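Local coordinates for ThiJ/PfpI domain protein (Brachyspira murdochii, PDB 4HCJ) that is of unknown function but belongs to the DJ-1/PfpI family, adopts an alpha-beta-alpha sandwich, is probably a hydrolase and binds magnesium, at residues 18-24 with 76-80; 67-73 with 96-102; 90-95 with 113-119; 120-126 with 138-143. All coordinates share one frame; numbering follows the deposited sequence. Where two conformers were deposited one is given.

Contact 1: residues 18-24 with 76-80; sequences NFQDEEY and VGGIG
Glu23 engages two successive N-H groups of the glycine loop, one directly and one through a water. OE1 of Glu23 takes the N-H of Gly77 at 2.7 Å, met nearly along the C-O axis, while OE2 holds a water that accepts from Gly78 N. Glu23 CG lies anti to the carbonyl carbon (chi1 -66°), and the chain runs on extended, long enough to bridge from the helix to the loop. Replacing this glutamate with an alanine would probably leave Gly77 N without its acceptor and the water without one of its anchors, so that the glycine loop could shift. Gln20 N, at the N-cap position, donates to Gly77 O at 3.0 Å, and Gly80 N donates to Asn18 O at 2.9 Å; each donor stands well above the carbonyl plane it addresses. The bent side chain of Gln20 lies over Gly78, its OE1 being 3.4 Å from Gly78 CA. That amide is fixed at both ends: NE2 bonds almost straight (173°) to OE1 of Glu22, and Gln20 OE1 is linked through a water to Ile79 N. Gly78 suits its place because a CB would collide with Asn18 O and Gln20 N, and its backbone angles by themselves require glycine. Farther out, Val76 CG1 lies against Glu23, 3.7 Å from Glu23 OE1, and a backbone bond to Val13 ties Val76 into the sheet. Such an acid facing a glycine pair is consistent with the active-site region of DJ-1 relatives, though no catalytic role is established here; its direct and water-borne bonds fix successive loop N-H groups.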
# COMPACT_ATOMS: atom_id res chain seq x y z
N ASN A 18 -8.00 10.42 7.89
CA ASN A 18 -8.81 10.11 6.73
C ASN A 18 -8.23 9.06 5.79
O ASN A 18 -8.53 9.06 4.60
CB ASN A 18 -9.22 11.37 5.98
CG ASN A 18 -10.11 12.24 6.83
OD1 ASN A 18 -10.90 11.74 7.62
ND2 ASN A 18 -9.94 13.55 6.71
N PHE A 19 -7.46 8.12 6.34
CA PHE A 19 -7.16 6.91 5.60
C PHE A 19 -8.43 6.07 5.46
O PHE A 19 -9.40 6.22 6.21
CB PHE A 19 -6.03 6.12 6.27
CG PHE A 19 -6.39 5.51 7.61
CD1 PHE A 19 -6.99 4.25 7.69
CD2 PHE A 19 -6.13 6.19 8.79
CE1 PHE A 19 -7.32 3.69 8.92
CE2 PHE A 19 -6.46 5.63 10.03
CZ PHE A 19 -7.06 4.38 10.09
N GLN A 20 -8.43 5.18 4.47
CA GLN A 20 -9.61 4.37 4.20
C GLN A 20 -9.69 3.21 5.18
O GLN A 20 -8.90 2.26 5.09
CB GLN A 20 -9.58 3.86 2.76
CG GLN A 20 -10.89 3.26 2.30
CD GLN A 20 -11.96 4.31 2.11
OE1 GLN A 20 -11.75 5.30 1.40
NE2 GLN A 20 -13.09 4.14 2.79
N ASP A 21 -10.63 3.28 6.12
CA ASP A 21 -10.67 2.31 7.21
C ASP A 21 -10.64 0.86 6.73
O ASP A 21 -9.87 0.05 7.25
CB ASP A 21 -11.93 2.49 8.08
CG ASP A 21 -12.02 3.86 8.73
OD1 ASP A 21 -12.23 3.92 9.96
OD2 ASP A 21 -11.91 4.86 8.00
N GLU A 22 -11.49 0.51 5.77
CA GLU A 22 -11.62 -0.90 5.42
C GLU A 22 -10.32 -1.44 4.85
O GLU A 22 -9.93 -2.58 5.10
CB GLU A 22 -12.71 -1.09 4.36
CG GLU A 22 -14.08 -0.57 4.75
CD GLU A 22 -14.35 0.84 4.22
OE1 GLU A 22 -13.43 1.69 4.21
OE2 GLU A 22 -15.51 1.10 3.81
N GLU A 23 -9.66 -0.62 4.06
CA GLU A 23 -8.42 -1.05 3.41
C GLU A 23 -7.37 -1.42 4.43
O GLU A 23 -6.66 -2.42 4.27
CB GLU A 23 -7.89 0.05 2.48
CG GLU A 23 -8.80 0.34 1.28
CD GLU A 23 -8.35 1.52 0.45
OE1 GLU A 23 -7.29 2.10 0.76
OE2 GLU A 23 -9.05 1.87 -0.54
N TYR A 24 -7.28 -0.62 5.50
CA TYR A 24 -6.35 -0.90 6.58
C TYR A 24 -6.84 -2.04 7.48
O TYR A 24 -6.14 -3.05 7.63
CB TYR A 24 -6.10 0.37 7.42
CG TYR A 24 -5.27 0.09 8.66
CD1 TYR A 24 -3.91 -0.23 8.57
CD2 TYR A 24 -5.85 0.12 9.92
CE1 TYR A 24 -3.17 -0.51 9.70
CE2 TYR A 24 -5.11 -0.14 11.05
CZ TYR A 24 -3.77 -0.46 10.94
OH TYR A 24 -3.05 -0.71 12.08
N VAL A 76 -2.06 2.48 1.58
CA VAL A 76 -3.49 2.56 1.81
C VAL A 76 -4.03 3.88 1.28
O VAL A 76 -3.35 4.91 1.35
CB VAL A 76 -3.79 2.40 3.34
CG1 VAL A 76 -5.21 2.79 3.70
CG2 VAL A 76 -3.50 0.96 3.77
N GLY A 77 -5.25 3.84 0.74
CA GLY A 77 -5.89 5.01 0.19
C GLY A 77 -6.77 5.76 1.18
O GLY A 77 -6.42 5.97 2.36
N GLY A 78 -7.93 6.18 0.66
CA GLY A 78 -8.82 7.08 1.36
C GLY A 78 -8.57 8.51 0.93
O GLY A 78 -7.51 8.84 0.40
N ILE A 79 -9.54 9.37 1.20
CA ILE A 79 -9.42 10.77 0.80
C ILE A 79 -8.18 11.43 1.40
O ILE A 79 -7.56 12.29 0.77
CB ILE A 79 -10.73 11.54 1.13
CG1 ILE A 79 -10.71 12.96 0.55
CG2 ILE A 79 -11.02 11.54 2.63
CD1 ILE A 79 -12.06 13.67 0.60
N GLY A 80 -7.78 11.02 2.61
CA GLY A 80 -6.58 11.58 3.20
C GLY A 80 -5.30 11.27 2.43
O GLY A 80 -4.31 11.98 2.55
O HOH W 1 -12.17 8.06 1.40
O HOH W 2 -8.84 4.37 -1.51

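Contact 2: residues 67-73 with 96-102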
# COMPACT_ATOMS: atom_id res chain seq x y z
N ALA A 67 13.93 -0.67 5.01
CA ALA A 67 13.38 -1.75 4.20
C ALA A 67 13.81 -3.15 4.64
O ALA A 67 13.09 -4.12 4.41
CB ALA A 67 13.70 -1.54 2.72
N VAL A 68 14.97 -3.26 5.28
CA VAL A 68 15.48 -4.57 5.70
C VAL A 68 14.57 -5.21 6.74
O VAL A 68 14.63 -6.42 6.97
CB VAL A 68 16.93 -4.47 6.23
CG1 VAL A 68 16.96 -3.94 7.65
CG2 VAL A 68 17.62 -5.83 6.16
N GLU A 69 13.71 -4.41 7.37
CA GLU A 69 12.85 -4.91 8.44
C GLU A 69 11.47 -5.37 7.97
O GLU A 69 10.64 -5.74 8.80
CB GLU A 69 12.68 -3.83 9.51
CG GLU A 69 13.99 -3.38 10.16
CD GLU A 69 13.78 -2.40 11.29
OE1 GLU A 69 14.76 -2.12 12.00
OE2 GLU A 69 12.64 -1.92 11.47
N PHE A 70 11.23 -5.33 6.66
CA PHE A 70 9.91 -5.64 6.11
C PHE A 70 10.00 -6.48 4.85
O PHE A 70 10.96 -6.37 4.10
CB PHE A 70 9.14 -4.35 5.80
CG PHE A 70 8.87 -3.51 7.01
CD1 PHE A 70 7.83 -3.83 7.85
CD2 PHE A 70 9.67 -2.41 7.30
CE1 PHE A 70 7.56 -3.08 8.98
CE2 PHE A 70 9.40 -1.64 8.43
CZ PHE A 70 8.35 -1.98 9.27
N ASP A 71 8.97 -7.28 4.59
CA ASP A 71 8.86 -8.04 3.34
C ASP A 71 8.06 -7.30 2.27
O ASP A 71 8.17 -7.63 1.09
CB ASP A 71 8.19 -9.39 3.60
CG ASP A 71 8.96 -10.27 4.56
OD1 ASP A 71 10.20 -10.11 4.70
OD2 ASP A 71 8.31 -11.15 5.15
N ALA A 72 7.22 -6.36 2.68
CA ALA A 72 6.29 -5.68 1.79
C ALA A 72 5.95 -4.33 2.37
O ALA A 72 5.98 -4.14 3.60
CB ALA A 72 5.00 -6.48 1.66
N VAL A 73 5.59 -3.41 1.48
CA VAL A 73 4.95 -2.16 1.85
C VAL A 73 3.58 -2.12 1.20
O VAL A 73 3.39 -2.59 0.07
CB VAL A 73 5.83 -0.94 1.45
CG1 VAL A 73 6.07 -0.87 -0.07
CG2 VAL A 73 5.22 0.36 1.94
N LEU A 96 12.17 2.56 -2.91
CA LEU A 96 13.08 1.85 -2.01
C LEU A 96 12.70 0.38 -1.92
O LEU A 96 13.55 -0.52 -2.04
CB LEU A 96 13.04 2.47 -0.61
CG LEU A 96 13.86 1.80 0.49
CD1 LEU A 96 15.33 2.00 0.25
CD2 LEU A 96 13.43 2.34 1.85
N PHE A 97 11.42 0.11 -1.70
CA PHE A 97 10.97 -1.27 -1.57
C PHE A 97 11.12 -2.01 -2.90
O PHE A 97 11.58 -3.15 -2.92
CB PHE A 97 9.55 -1.34 -1.02
CG PHE A 97 9.50 -1.31 0.49
CD1 PHE A 97 9.78 -0.16 1.20
CD2 PHE A 97 9.18 -2.46 1.19
CE1 PHE A 97 9.75 -0.16 2.58
CE2 PHE A 97 9.15 -2.46 2.58
CZ PHE A 97 9.44 -1.31 3.27
N LEU A 98 10.75 -1.36 -4.00
CA LEU A 98 10.89 -2.02 -5.30
C LEU A 98 12.35 -2.39 -5.57
O LEU A 98 12.65 -3.52 -5.98
CB LEU A 98 10.35 -1.16 -6.44
CG LEU A 98 10.14 -1.95 -7.73
CD1 LEU A 98 8.92 -2.87 -7.65
CD2 LEU A 98 10.03 -1.00 -8.91
N ASP A 99 13.25 -1.45 -5.33
CA ASP A 99 14.67 -1.65 -5.65
C ASP A 99 15.32 -2.70 -4.75
O ASP A 99 16.33 -3.28 -5.12
CB ASP A 99 15.43 -0.33 -5.55
CG ASP A 99 15.08 0.63 -6.67
OD1 ASP A 99 14.41 0.22 -7.64
OD2 ASP A 99 15.49 1.81 -6.58
N ASN A 100 14.74 -2.92 -3.58
CA ASN A 100 15.24 -3.93 -2.66
C ASN A 100 14.52 -5.25 -2.80
O ASN A 100 14.59 -6.10 -1.91
CB ASN A 100 15.21 -3.42 -1.23
CG ASN A 100 16.37 -2.50 -0.94
OD1 ASN A 100 17.49 -2.95 -0.70
ND2 ASN A 100 16.14 -1.20 -1.01
N GLN A 101 13.83 -5.43 -3.93
CA GLN A 101 13.20 -6.70 -4.28
C GLN A 101 12.13 -7.12 -3.27
O GLN A 101 11.92 -8.31 -3.05
CB GLN A 101 14.24 -7.81 -4.46
CG GLN A 101 15.03 -7.72 -5.77
CD GLN A 101 15.91 -6.50 -5.84
OE1 GLN A 101 16.71 -6.24 -4.94
NE2 GLN A 101 15.77 -5.73 -6.92
N LYS A 102 11.46 -6.13 -2.68
CA LYS A 102 10.34 -6.40 -1.80
C LYS A 102 9.02 -6.30 -2.56
O LYS A 102 8.97 -5.86 -3.71
CB LYS A 102 10.28 -5.38 -0.66
CG LYS A 102 11.57 -5.17 0.10
CD LYS A 102 11.97 -6.36 0.91
CE LYS A 102 13.29 -6.06 1.60
NZ LYS A 102 13.43 -6.71 2.89
O HOH W 3 15.07 -8.15 4.79
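Lys102 sends its ammonium group to two backbone oxygens of the turn at 67-70, NZ bonding to Phe70 O at 2.8 Å and to Ala67 O at 3.0 Å. The first is approached almost end-on to the carbonyl, the second from above its plane, and Phe70 N reaches Ala67 O from the opposite face, so this oxygen is gripped on two sides. A weak bond to a water held by Val68 O adds to the polar set. A lysine suits the place: one flexible arm, bent at chi2 (-68°) and again at chi4, brings a multiple donor to carbonyls gathered by the 3-10 turn.

The apolar half of the contact centres on the Phe97 ring, sandwiched between small aliphatic groups. Val73 CB stands 3.7 Å from the ring centroid in a CH-pi contact, only 10° off the normal, while Ala67 CB approaches the opposite face toward the rim. Phe70 CB comes in at the edge, in the ring plane, 3.7 Å from Phe97 CE2. Strand 9-13 closes in through Leu11, which meets both phenylalanines.

Backbone bonds shape the end of helix 88-99: Lys102 N returns to Phe97 O and Gln101 N to Leu98 O, a Schellman motif with Gln101 at the positive-phi position. The helix thus docks its last turn on strand 72-75, within the beta-alpha-beta unit completed by strand 103-107.

Contact 3: residues 90-95 with 113-119; sequences TQGLAK and IMANAKI
Gln91 and Ala117 bring their CA atoms to within 4.7 Å, the closest backbone approach between a middle turn of helix 88-99 and the end of helix 110-116. So near an approach calls for a small residue, and Ala117 provides it: its CB sits 3.7 Å from Gln91 CB and meets Ala94 CB at 4.1 Å. Ala94 in turn receives Ile119 CD1. The chain bends back toward helix 88-99 through a Schellman motif, in which Lys118 takes positive phi and its N bonds to Ala115 O, while Ile119 N reaches back weakly to Met114 O; Ile119 can then point its side chain at Ala94. Both helices lie on the same face of the central sheet of the alpha-beta-alpha sandwich, since Ala94, Ile113 and Met114 (a selenomethionine) all touch Phe75 of strand 72-75.

One turn earlier on helix 110-116, Thr90 and Ile113 cross at about a right angle. Ile113 CG2, placed anti to the backbone N, comes 3.6 Å from Thr90 OG1, whose hydroxyl has Leu84 O as its stronger partner and Asp87 O as a second. At the outer edge the Gln91 chain extends beyond CG and lays NE2 beside Asn116 CB at 3.5 Å, with the two amide planes 73° apart. Both amides instead donate to Trp85 O, from Gln91 NE2 and Asn116 ND2, which fixes each side chain and ties the loop before helix 88-99 to both helices.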
# COMPACT_ATOMS: atom_id res chain seq x y z
N THR A 90 6.84 9.42 0.37
CA THR A 90 6.05 8.23 0.11
C THR A 90 6.45 7.61 -1.23
O THR A 90 6.56 6.40 -1.36
CB THR A 90 4.56 8.54 0.15
OG1 THR A 90 4.30 9.57 -0.80
CG2 THR A 90 4.13 8.99 1.56
N GLN A 91 6.71 8.46 -2.22
CA GLN A 91 7.23 7.97 -3.50
C GLN A 91 8.58 7.31 -3.30
O GLN A 91 8.88 6.27 -3.89
CB GLN A 91 7.33 9.11 -4.51
CG GLN A 91 5.99 9.70 -4.89
CD GLN A 91 6.12 10.91 -5.78
OE1 GLN A 91 7.19 11.20 -6.30
NE2 GLN A 91 5.04 11.65 -5.91
N GLY A 92 9.40 7.90 -2.43
CA GLY A 92 10.72 7.36 -2.15
C GLY A 92 10.63 5.98 -1.52
O GLY A 92 11.43 5.10 -1.83
N LEU A 93 9.66 5.77 -0.63
CA LEU A 93 9.47 4.43 -0.05
C LEU A 93 9.03 3.41 -1.09
O LEU A 93 9.46 2.25 -1.05
CB LEU A 93 8.50 4.47 1.13
CG LEU A 93 9.01 5.21 2.37
CD1 LEU A 93 7.93 5.24 3.45
CD2 LEU A 93 10.28 4.58 2.92
N ALA A 94 8.17 3.81 -2.02
CA ALA A 94 7.76 2.90 -3.09
C ALA A 94 8.98 2.42 -3.88
O ALA A 94 9.15 1.23 -4.13
CB ALA A 94 6.78 3.58 -4.02
N LYS A 95 9.85 3.36 -4.25
CA LYS A 95 11.04 3.03 -5.01
C LYS A 95 12.02 2.20 -4.19
O LYS A 95 12.63 1.25 -4.69
CB LYS A 95 11.72 4.31 -5.52
CG LYS A 95 10.85 5.10 -6.48
CD LYS A 95 11.57 6.27 -7.11
CE LYS A 95 10.74 7.54 -7.04
NZ LYS A 95 10.95 8.26 -5.75
N ILE A 113 0.26 6.92 -5.38
CA ILE A 113 1.62 7.17 -4.91
C ILE A 113 2.61 6.38 -5.76
O ILE A 113 3.65 6.88 -6.18
CB ILE A 113 1.78 6.81 -3.43
CG1 ILE A 113 0.92 7.75 -2.57
CG2 ILE A 113 3.24 6.87 -3.00
CD1 ILE A 113 0.78 7.31 -1.11
N MSE A 114 2.29 5.10 -5.98
CA MSE A 114 3.14 4.23 -6.79
C MSE A 114 3.24 4.73 -8.25
O MSE A 114 4.34 4.75 -8.83
CB MSE A 114 2.60 2.80 -6.72
CG MSE A 114 2.72 2.22 -5.30
SE MSE A 114 1.55 0.71 -4.95
CE MSE A 114 2.20 -0.57 -6.27
N ALA A 115 2.11 5.16 -8.81
CA ALA A 115 2.12 5.68 -10.16
C ALA A 115 3.01 6.92 -10.25
O ALA A 115 3.83 7.05 -11.16
CB ALA A 115 0.70 6.02 -10.59
N ASN A 116 2.85 7.82 -9.29
CA ASN A 116 3.62 9.06 -9.28
C ASN A 116 5.11 8.84 -9.01
O ASN A 116 5.93 9.65 -9.43
CB ASN A 116 3.04 10.04 -8.27
CG ASN A 116 1.71 10.64 -8.71
OD1 ASN A 116 1.27 10.44 -9.84
ND2 ASN A 116 1.08 11.39 -7.82
N ALA A 117 5.45 7.74 -8.34
CA ALA A 117 6.84 7.35 -8.13
C ALA A 117 7.48 6.75 -9.38
O ALA A 117 8.68 6.43 -9.37
CB ALA A 117 6.92 6.34 -7.00
N LYS A 118 6.70 6.59 -10.45
CA LYS A 118 7.18 6.04 -11.73
C LYS A 118 7.59 4.58 -11.62
O LYS A 118 8.46 4.12 -12.36
CB LYS A 118 8.32 6.87 -12.31
CG LYS A 118 7.93 8.29 -12.53
CD LYS A 118 6.79 8.31 -13.50
CE LYS A 118 5.67 9.15 -12.98
NZ LYS A 118 5.67 10.45 -13.73
N ILE A 119 6.96 3.84 -10.72
CA ILE A 119 7.21 2.41 -10.64
C ILE A 119 6.15 1.57 -11.34
O ILE A 119 6.26 0.35 -11.36
CB ILE A 119 7.43 1.91 -9.19
CG1 ILE A 119 6.15 2.00 -8.33
CG2 ILE A 119 8.63 2.63 -8.53
CD1 ILE A 119 6.17 1.01 -7.17

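Contact 4: residues 120-126 with 138-143; sequences LEEINVT and GNANIM
Val125 O accepts Met143 N (a selenomethionine) at 2.8 Å in a nearly straight bond (171°), and the same residue gives its N-H to Asn141 O, so Val125 spans Asn141 and Met143. With Asn141 N bonded to Ile123 O, this is a two-stranded parallel sheet, 124-125 with 141-142, whose strands are joined by helix 132-137 in a beta-alpha-beta unit.

Asn141 ND2 donates to Asn124 OD1 at 2.9 Å, nearly in line with the carbonyl, although the two amide planes are 63° apart. Over the same Asn124 amide lies the bent side chain of Met143, in one of its two conformers, its SE 3.7 Å from CG of Asn124. Exchanging this asparagine for a valine would probably leave Asn141 ND2 without its side-chain acceptor. On the buried face Val125 CG2 packs on Ala140 CB at 3.7 Å, and Leu120 CB touches the same methyl; Val135 of the helix covers Val125 and Ala140.

Before the strands, a type II turn from Leu120 to Ile123 fits against Asn139. Glu122 N bonds to Asn139 O at 2.8 Å, and Asn139, its CG anti to the carbonyl carbon (chi1 -74°), runs alongside Glu121 and donates from ND2 to Glu121 OE2 from above the carboxylate plane. A magnesium ion lies about 4 Å from the Glu122 side chain, too far for direct coordination. A water donates both to Glu122 OE2 and, at 3.0 Å, to Asn139 OD1.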
# COMPACT_ATOMS: atom_id res chain seq x y z
N LEU A 120 5.16 2.22 -11.93
CA LEU A 120 4.09 1.49 -12.62
C LEU A 120 4.14 1.67 -14.13
O LEU A 120 3.21 1.27 -14.84
CB LEU A 120 2.71 1.88 -12.10
CG LEU A 120 2.51 1.73 -10.58
CD1 LEU A 120 1.07 2.10 -10.20
CD2 LEU A 120 2.83 0.33 -10.12
N GLU A 121 5.21 2.26 -14.66
CA GLU A 121 5.29 2.45 -16.10
C GLU A 121 5.31 1.10 -16.82
O GLU A 121 6.16 0.25 -16.53
CB GLU A 121 6.52 3.28 -16.48
CG GLU A 121 6.53 4.65 -15.88
CD GLU A 121 7.42 5.60 -16.65
OE1 GLU A 121 8.66 5.40 -16.67
OE2 GLU A 121 6.90 6.57 -17.24
N GLU A 122 4.37 0.90 -17.74
CA GLU A 122 4.25 -0.34 -18.51
C GLU A 122 3.87 -1.54 -17.64
O GLU A 122 4.06 -2.67 -18.07
CB GLU A 122 5.50 -0.62 -19.35
CG GLU A 122 6.09 0.62 -19.99
CD GLU A 122 5.11 1.37 -20.88
OE1 GLU A 122 4.35 0.70 -21.60
OE2 GLU A 122 5.11 2.62 -20.86
N ILE A 123 3.32 -1.30 -16.45
CA ILE A 123 2.91 -2.36 -15.54
C ILE A 123 1.39 -2.47 -15.52
O ILE A 123 0.68 -1.46 -15.51
CB ILE A 123 3.42 -2.08 -14.09
CG1 ILE A 123 4.94 -1.87 -14.06
CG2 ILE A 123 2.99 -3.18 -13.12
CD1 ILE A 123 5.75 -3.06 -14.56
N ASN A 124 0.89 -3.71 -15.49
CA ASN A 124 -0.54 -3.96 -15.36
C ASN A 124 -0.98 -3.76 -13.92
O ASN A 124 -0.40 -4.35 -12.99
CB ASN A 124 -0.89 -5.38 -15.77
CG ASN A 124 -0.63 -5.65 -17.23
OD1 ASN A 124 -0.45 -4.75 -18.04
ND2 ASN A 124 -0.62 -6.91 -17.59
N VAL A 125 -2.02 -2.94 -13.73
CA VAL A 125 -2.50 -2.57 -12.41
C VAL A 125 -4.01 -2.42 -12.43
O VAL A 125 -4.64 -2.41 -13.49
CB VAL A 125 -1.88 -1.24 -11.91
CG1 VAL A 125 -0.36 -1.28 -11.94
CG2 VAL A 125 -2.42 -0.06 -12.70
N THR A 126 -4.57 -2.25 -11.24
CA THR A 126 -5.89 -1.68 -11.13
C THR A 126 -5.83 -0.54 -10.11
O THR A 126 -4.78 -0.30 -9.50
CB THR A 126 -6.95 -2.75 -10.82
OG1 THR A 126 -8.24 -2.13 -10.90
CG2 THR A 126 -6.72 -3.37 -9.44
N GLY A 138 0.92 7.91 -15.25
CA GLY A 138 2.12 7.17 -14.90
C GLY A 138 2.44 5.98 -15.80
O GLY A 138 3.28 5.15 -15.44
N ASN A 139 1.78 5.90 -16.96
CA ASN A 139 2.07 4.90 -17.99
C ASN A 139 1.68 3.48 -17.61
O ASN A 139 2.12 2.53 -18.26
CB ASN A 139 3.51 5.00 -18.52
CG ASN A 139 3.70 6.19 -19.41
OD1 ASN A 139 2.83 6.50 -20.23
ND2 ASN A 139 4.81 6.90 -19.26
N ALA A 140 0.85 3.33 -16.59
CA ALA A 140 0.36 2.01 -16.22
C ALA A 140 -0.76 1.56 -17.15
O ALA A 140 -1.42 2.38 -17.79
CB ALA A 140 -0.11 2.03 -14.78
N ASN A 141 -1.00 0.25 -17.18
CA ASN A 141 -2.13 -0.32 -17.91
C ASN A 141 -3.21 -0.70 -16.92
O ASN A 141 -2.97 -1.51 -16.03
CB ASN A 141 -1.72 -1.57 -18.69
CG ASN A 141 -0.45 -1.37 -19.47
OD1 ASN A 141 -0.34 -0.44 -20.27
ND2 ASN A 141 0.53 -2.24 -19.24
N ILE A 142 -4.40 -0.13 -17.07
CA ILE A 142 -5.48 -0.40 -16.14
C ILE A 142 -6.27 -1.62 -16.57
O ILE A 142 -6.90 -1.64 -17.65
CB ILE A 142 -6.40 0.82 -15.96
CG1 ILE A 142 -5.59 2.02 -15.42
CG2 ILE A 142 -7.53 0.48 -15.01
CD1 ILE A 142 -6.39 3.26 -15.24
N MSE A 143 -6.27 -2.65 -15.74
CA MSE A 143 -6.98 -3.89 -16.05
C MSE A 143 -8.37 -3.89 -15.42
O MSE A 143 -8.57 -3.33 -14.34
CB MSE A 143 -6.18 -5.09 -15.55
CG MSE A 143 -4.67 -4.99 -15.79
SE MSE A 143 -4.15 -4.75 -17.63
CE MSE A 143 -4.59 -6.56 -18.25
O HOH W 4 4.34 4.85 -12.82
O HOH W 5 2.92 3.90 -21.79

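How the contacts relate
Helix 88-99 serves both contact 2 and contact 3, whose centres are about 13 Å apart and which touch where Leu98 CD2 meets Ile119 CG2 at 3.9 Å. Contact 3 passes directly into contact 4: Leu120 CD1 lies 3.5 Å from Ala115 N, so the chain leaving helix 110-116 packs back on it. Contact 1 stands apart, its centre about 22 Å from that of contact 2 on the opposite side of the chain's centre, yet strand 72-75 runs between them. His137, a magnesium ligand of this protein although its ion is not bound to this chain here, adjoins contact 4 at Gly138 and lies about 5 Å from the Asn116 side chain of contact 3.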